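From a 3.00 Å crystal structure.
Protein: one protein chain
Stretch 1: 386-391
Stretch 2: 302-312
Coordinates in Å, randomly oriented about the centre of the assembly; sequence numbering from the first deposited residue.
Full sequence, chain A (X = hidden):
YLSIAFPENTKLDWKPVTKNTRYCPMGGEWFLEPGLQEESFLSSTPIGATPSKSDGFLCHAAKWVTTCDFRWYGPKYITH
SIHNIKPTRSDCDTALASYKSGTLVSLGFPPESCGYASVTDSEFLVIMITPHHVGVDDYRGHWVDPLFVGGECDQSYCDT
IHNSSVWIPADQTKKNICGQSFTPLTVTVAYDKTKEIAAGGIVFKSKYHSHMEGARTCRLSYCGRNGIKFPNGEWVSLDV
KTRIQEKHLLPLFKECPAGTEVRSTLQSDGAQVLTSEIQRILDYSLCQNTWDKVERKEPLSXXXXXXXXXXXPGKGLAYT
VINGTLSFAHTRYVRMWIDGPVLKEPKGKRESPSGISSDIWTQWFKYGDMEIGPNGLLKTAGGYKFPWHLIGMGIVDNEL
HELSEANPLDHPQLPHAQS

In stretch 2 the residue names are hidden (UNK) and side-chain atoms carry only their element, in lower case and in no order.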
ATOM      1  N   PHE A 386      26.068   8.169  -0.417  1.00 98.72           N
ATOM      2  CA  PHE A 386      25.818   6.847  -0.972  1.00 87.69           C
ATOM      3  C   PHE A 386      24.721   6.991  -2.013  1.00 84.99           C
ATOM      4  O   PHE A 386      23.805   7.799  -1.844  1.00 81.20           O
ATOM      5  CB  PHE A 386      25.324   5.878   0.110  1.00 80.78           C
ATOM      6  CG  PHE A 386      26.397   5.398   1.048  1.00 97.34           C
ATOM      7  CD1 PHE A 386      27.241   4.360   0.685  1.00 98.16           C
ATOM      8  CD2 PHE A 386      26.545   5.968   2.306  1.00108.36           C
ATOM      9  CE1 PHE A 386      28.225   3.909   1.552  1.00100.61           C
ATOM     10  CE2 PHE A 386      27.526   5.522   3.175  1.00111.44           C
ATOM     11  CZ  PHE A 386      28.368   4.492   2.796  1.00109.35           C
ATOM     12  N   PRO A 387      24.803   6.209  -3.096  1.00101.34           N
ATOM     13  CA  PRO A 387      23.700   6.123  -4.056  1.00 79.18           C
ATOM     14  C   PRO A 387      22.525   5.407  -3.403  1.00 96.95           C
ATOM     15  O   PRO A 387      22.723   4.395  -2.732  1.00 97.60           O
ATOM     16  CB  PRO A 387      24.285   5.266  -5.170  1.00 78.11           C
ATOM     17  CG  PRO A 387      25.316   4.448  -4.492  1.00102.08           C
ATOM     18  CD  PRO A 387      25.926   5.335  -3.468  1.00103.54           C
ATOM     19  N   TRP A 388      21.317   5.921  -3.598  1.00 93.59           N
ATOM     20  CA  TRP A 388      20.156   5.442  -2.860  1.00 77.24           C
ATOM     21  C   TRP A 388      19.873   3.951  -3.020  1.00 85.51           C
ATOM     22  O   TRP A 388      19.252   3.333  -2.154  1.00 91.00           O
ATOM     23  CB  TRP A 388      18.913   6.245  -3.244  1.00 93.01           C
ATOM     24  CG  TRP A 388      17.712   5.864  -2.445  1.00 87.52           C
ATOM     25  CD1 TRP A 388      16.557   5.308  -2.909  1.00 80.30           C
ATOM     26  CD2 TRP A 388      17.557   5.988  -1.029  1.00 92.95           C
ATOM     27  NE1 TRP A 388      15.686   5.090  -1.871  1.00 84.33           N
ATOM     28  CE2 TRP A 388      16.277   5.497  -0.704  1.00 91.58           C
ATOM     29  CE3 TRP A 388      18.376   6.475  -0.002  1.00 99.02           C
ATOM     30  CZ2 TRP A 388      15.797   5.475   0.603  1.00 94.08           C
ATOM     31  CZ3 TRP A 388      17.899   6.454   1.293  1.00101.58           C
ATOM     32  CH2 TRP A 388      16.625   5.956   1.584  1.00 99.67           C
ATOM     33  N   HIS A 389      20.329   3.369  -4.122  1.00 77.92           N
ATOM     34  CA  HIS A 389      19.986   1.985  -4.424  1.00 73.07           C
ATOM     35  C   HIS A 389      20.781   0.988  -3.596  1.00 87.74           C
ATOM     36  O   HIS A 389      20.377  -0.165  -3.465  1.00 89.39           O
ATOM     37  CB  HIS A 389      20.157   1.694  -5.912  1.00 72.36           C
ATOM     38  CG  HIS A 389      21.582   1.581  -6.350  1.00 79.10           C
ATOM     39  ND1 HIS A 389      22.225   0.368  -6.480  1.00 81.56           N
ATOM     40  CD2 HIS A 389      22.485   2.525  -6.704  1.00 79.48           C
ATOM     41  CE1 HIS A 389      23.463   0.571  -6.890  1.00 89.63           C
ATOM     42  NE2 HIS A 389      23.648   1.871  -7.032  1.00 87.26           N
ATOM     43  N   LEU A 390      21.903   1.434  -3.040  1.00 74.21           N
ATOM     44  CA  LEU A 390      22.729   0.582  -2.195  1.00 74.58           C
ATOM     45  C   LEU A 390      22.139   0.477  -0.799  1.00 84.51           C
ATOM     46  O   LEU A 390      22.551  -0.361   0.005  1.00 85.99           O
ATOM     47  CB  LEU A 390      24.152   1.125  -2.110  1.00 75.98           C
ATOM     48  CG  LEU A 390      24.999   0.951  -3.364  1.00 75.84           C
ATOM     49  CD1 LEU A 390      26.440   1.296  -3.061  1.00 99.50           C
ATOM     50  CD2 LEU A 390      24.881  -0.466  -3.905  1.00 74.67           C
ATOM     51  N   ILE A 391      21.167   1.337  -0.527  1.00 75.35           N
ATOM     52  CA  ILE A 391      20.541   1.411   0.782  1.00 76.70           C
ATOM     53  C   ILE A 391      19.236   0.631   0.814  1.00 75.10           C
ATOM     54  O   ILE A 391      18.436   0.694  -0.120  1.00 83.51           O
ATOM     55  CB  ILE A 391      20.253   2.868   1.152  1.00 77.62           C
ATOM     56  CG1 ILE A 391      21.531   3.690   1.020  1.00 78.87           C
ATOM     57  CG2 ILE A 391      19.661   2.966   2.547  1.00 78.81           C
ATOM     58  CD1 ILE A 391      21.364   5.126   1.402  1.00 80.71           C
ATOM     59  N   UNK A 302      30.409   7.705 -10.249  1.00120.72           N
ATOM     60  CA  UNK A 302      30.255   7.005  -8.970  1.00116.09           C
ATOM     61  C   UNK A 302      29.075   6.034  -8.976  1.00106.58           C
ATOM     62  O   UNK A 302      29.174   4.948  -8.402  1.00105.57           O
ATOM     63  c   UNK A 302      30.640   9.150 -10.057  1.00126.08           C
ATOM     64  c   UNK A 302      30.742   9.292  -8.560  1.00123.61           C
ATOM     65  c   UNK A 302      29.992   8.147  -7.987  1.00117.33           C
ATOM     66  N   UNK A 303      27.985   6.418  -9.633  1.00 98.02           N
ATOM     67  CA  UNK A 303      26.788   5.587  -9.697  1.00 96.63           C
ATOM     68  C   UNK A 303      27.061   4.285 -10.460  1.00102.34           C
ATOM     69  O   UNK A 303      26.669   3.182 -10.028  1.00 98.45           O
ATOM     70  c   UNK A 303      25.648   6.370 -10.351  1.00 90.76           C
ATOM     71  c   UNK A 303      23.913   5.253  -8.916  1.00 93.98           C
ATOM     72  c   UNK A 303      23.220   6.728 -10.808  1.00 92.04           C
ATOM     73  c   UNK A 303      24.258   5.734 -10.318  1.00 95.25           C
ATOM     74  N   UNK A 304      27.747   4.428 -11.592  1.00100.37           N
ATOM     75  CA  UNK A 304      28.187   3.285 -12.385  1.00 88.89           C
ATOM     76  C   UNK A 304      29.009   2.339 -11.519  1.00 86.10           C
ATOM     77  O   UNK A 304      28.860   1.124 -11.600  1.00 89.25           O
ATOM     78  o   UNK A 304      27.026   4.483 -14.659  1.00 90.52           O
ATOM     79  o   UNK A 304      28.914   5.497 -15.178  1.00118.39           O
ATOM     80  c   UNK A 304      28.265   4.638 -14.537  1.00104.75           C
ATOM     81  c   UNK A 304      29.029   3.740 -13.581  1.00 95.65           C
ATOM     82  N   UNK A 305      29.878   2.907 -10.688  1.00 80.55           N
ATOM     83  CA  UNK A 305      30.671   2.117  -9.760  1.00 83.26           C
ATOM     84  C   UNK A 305      29.789   1.388  -8.747  1.00 87.58           C
ATOM     85  O   UNK A 305      30.041   0.232  -8.403  1.00 90.87           O
ATOM     86  c   UNK A 305      33.636   2.140 -10.281  1.00 82.30           C
ATOM     87  c   UNK A 305      31.669   3.008  -9.036  1.00 78.31           C
ATOM     88  c   UNK A 305      32.871   3.392  -9.880  1.00 89.30           C
ATOM     89  c   UNK A 305      33.748   4.354  -9.100  1.00 92.12           C
ATOM     90  N   UNK A 306      28.754   2.070  -8.274  1.00 83.07           N
ATOM     91  CA  UNK A 306      27.873   1.502  -7.270  1.00 81.64           C
ATOM     92  C   UNK A 306      27.075   0.336  -7.826  1.00 73.52           C
ATOM     93  O   UNK A 306      26.641  -0.535  -7.076  1.00 70.04           O
ATOM     94  o   UNK A 306      26.016   2.962  -7.765  1.00 81.81           O
ATOM     95  c   UNK A 306      26.919   2.562  -6.750  1.00 83.04           C
ATOM     96  N   UNK A 307      26.874   0.317  -9.139  1.00 73.68           N
ATOM     97  CA  UNK A 307      26.203  -0.833  -9.752  1.00 71.21           C
ATOM     98  C   UNK A 307      27.032  -2.122  -9.661  1.00 72.04           C
ATOM     99  O   UNK A 307      26.540  -3.204  -9.972  1.00 79.84           O
ATOM    100  c   UNK A 307      23.734   0.615 -10.340  1.00 77.94           C
ATOM    101  c   UNK A 307      24.718   0.511 -11.313  1.00 75.48           C
ATOM    102  c   UNK A 307      25.801  -0.538 -11.202  1.00 67.66           C
ATOM    103  c   UNK A 307      22.744   1.574 -10.425  1.00 86.98           C
ATOM    104  c   UNK A 307      23.703   2.373 -12.464  1.00 89.37           C
ATOM    105  c   UNK A 307      24.690   1.408 -12.372  1.00 85.05           C
ATOM    106  o   UNK A 307      21.747   3.404 -11.564  1.00 81.88           O
ATOM    107  c   UNK A 307      22.734   2.451 -11.487  1.00 86.89           C
ATOM    108  N   UNK A 308      28.278  -2.002  -9.218  1.00 65.51           N
ATOM    109  CA  UNK A 308      29.179  -3.144  -9.107  1.00 77.31           C
ATOM    110  C   UNK A 308      29.241  -3.637  -7.673  1.00 82.15           C
ATOM    111  O   UNK A 308      29.763  -4.717  -7.398  1.00 87.28           O
ATOM    112  c   UNK A 308      30.780  -2.221 -10.975  1.00 81.23           C
ATOM    113  c   UNK A 308      30.590  -2.764  -9.560  1.00 79.08           C
ATOM    114  c   UNK A 308      30.260  -3.212 -11.991  1.00 86.07           C
ATOM    115  c   UNK A 308      32.238  -1.923 -11.223  1.00 85.21           C
ATOM    116  N   UNK A 309      28.712  -2.830  -6.761  1.00 85.01           N
ATOM    117  CA  UNK A 309      28.760  -3.132  -5.334  1.00 84.98           C
ATOM    118  C   UNK A 309      27.940  -4.362  -4.970  1.00 80.07           C
ATOM    119  O   UNK A 309      26.949  -4.679  -5.619  1.00 78.37           O
ATOM    120  c   UNK A 309      28.272  -1.938  -4.535  1.00 84.94           C
ATOM    121  N   UNK A 310      28.358  -5.050  -3.918  1.00 83.19           N
ATOM    122  CA  UNK A 310      27.551  -6.116  -3.354  1.00 77.57           C
ATOM    123  C   UNK A 310      26.459  -5.474  -2.524  1.00 74.28           C
ATOM    124  O   UNK A 310      26.710  -4.502  -1.811  1.00 75.16           O
ATOM    125  o   UNK A 310      27.626  -8.087  -1.953  1.00 84.37           O
ATOM    126  c   UNK A 310      28.400  -7.025  -2.471  1.00 79.32           C
ATOM    127  N   UNK A 311      25.244  -6.004  -2.620  1.00 74.82           N
ATOM    128  CA  UNK A 311      24.143  -5.472  -1.827  1.00 73.62           C
ATOM    129  C   UNK A 311      23.840  -6.352  -0.625  1.00 75.80           C
ATOM    130  O   UNK A 311      22.969  -6.033   0.175  1.00 80.23           O
ATOM    131  c   UNK A 311      21.668  -2.638  -5.207  1.00 87.05           C
ATOM    132  c   UNK A 311      22.889  -5.275  -2.677  1.00 66.32           C
ATOM    133  c   UNK A 311      21.607  -3.781  -4.210  1.00 73.02           C
ATOM    134  c   UNK A 311      22.977  -4.119  -3.656  1.00 68.23           C
ATOM    135  n   UNK A 311      20.294  -2.211  -5.601  1.00 92.72           N
ATOM    136  N   UNK A 312      24.571  -7.453  -0.498  1.00 86.33           N
ATOM    137  CA  UNK A 312      24.389  -8.378   0.613  1.00 84.24           C
ATOM    138  C   UNK A 312      25.748  -8.710   1.213  1.00 80.45           C
ATOM    139  O   UNK A 312      26.769  -8.608   0.531  1.00 90.38           O
ATOM    140  o   UNK A 312      24.601 -10.361  -0.751  1.00112.74           O
ATOM    141  c   UNK A 312      23.726  -9.658   0.116  1.00 95.32           C
TER

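Position 302 has three side-chain carbons that close a ring onto the backbone N and touch nothing on stretch 1. This is Pro302, whose phi of -52° suits its helical backbone.

At 303 four carbons fork at the second. One fork tip lies 3.8 Å from Pro387 CB and 3.8 Å from His389 CD2. Four carbons forked at the second identify Leu303; its chi1 is t and chi2 p, and it sets an apolar side chain against proline and imidazole carbons.

Position 304 carries two carbons, the second bearing two oxygens; its CA-to-CB bond points away from stretch 1. It is Asp304; both carboxylate oxygens are hydrogen-bonded outside the two stretches, which suits a buried charge.

Position 305 again has four carbons forked at the second, out of reach of stretch 1: Leu305, an apolar residue in a buried place.

At 306 one carbon bears one oxygen. CB packs 3.4 Å from Pro387 CG, and the oxygen lies 2.7 Å from His389 NE2. This is Ser306, chi1 p: its short side chain brings OG within hydrogen-bonding distance of His389 NE2, from which it accepts, while OG donates to Leu303 O over a very short 2.4 Å.

Position 307 has one carbon, then a six-carbon ring bearing an oxygen. CA-to-CB points away, yet a ring carbon comes 3.5 Å from His389 CE1. It is Tyr307, whose ring meets the imidazole obliquely, centroids 4.8 Å apart and planes at 45°, with CE1 over one imidazole face.

Position 308 has four carbons forked at the second, and its CA-to-CB bond points away: Leu308, an apolar side chain suited to a buried site.

A single carbon at 309 sits 3.8 Å from Leu390 CD2. This is Ala309, closing a type I turn from Ser306; its short methyl points toward stretch 1.

At 310 are one carbon and one oxygen, and the CA-to-CB bond points away: Ser310, whose OG donates to the O of position 312 at 2.7 Å.

Position 311 runs four carbons in a row to a nitrogen 3.0 Å from His389 O. It is Lys311; with chi2 to chi4 all t, the extended chain passes Leu390 CD2 (4.1 Å from CE) before NZ reaches the carbonyl.

Position 312, one carbon and one oxygen, is out of reach: Ser312, small and polar, as suits a partly exposed position.

The contact centres on His389. Ser306 OG and Lys311 CE lie at its ring edge, Tyr307 covers part of one face, and a weak bond from Lys311 NZ to His389 ND1 (3.3 Å) supplements that to His389 O. Pro387 and Leu390 add apolar packing against Leu303, Ser306 and Ala309.

Stretch 2, residues 302-312: PLDLSYLASKS
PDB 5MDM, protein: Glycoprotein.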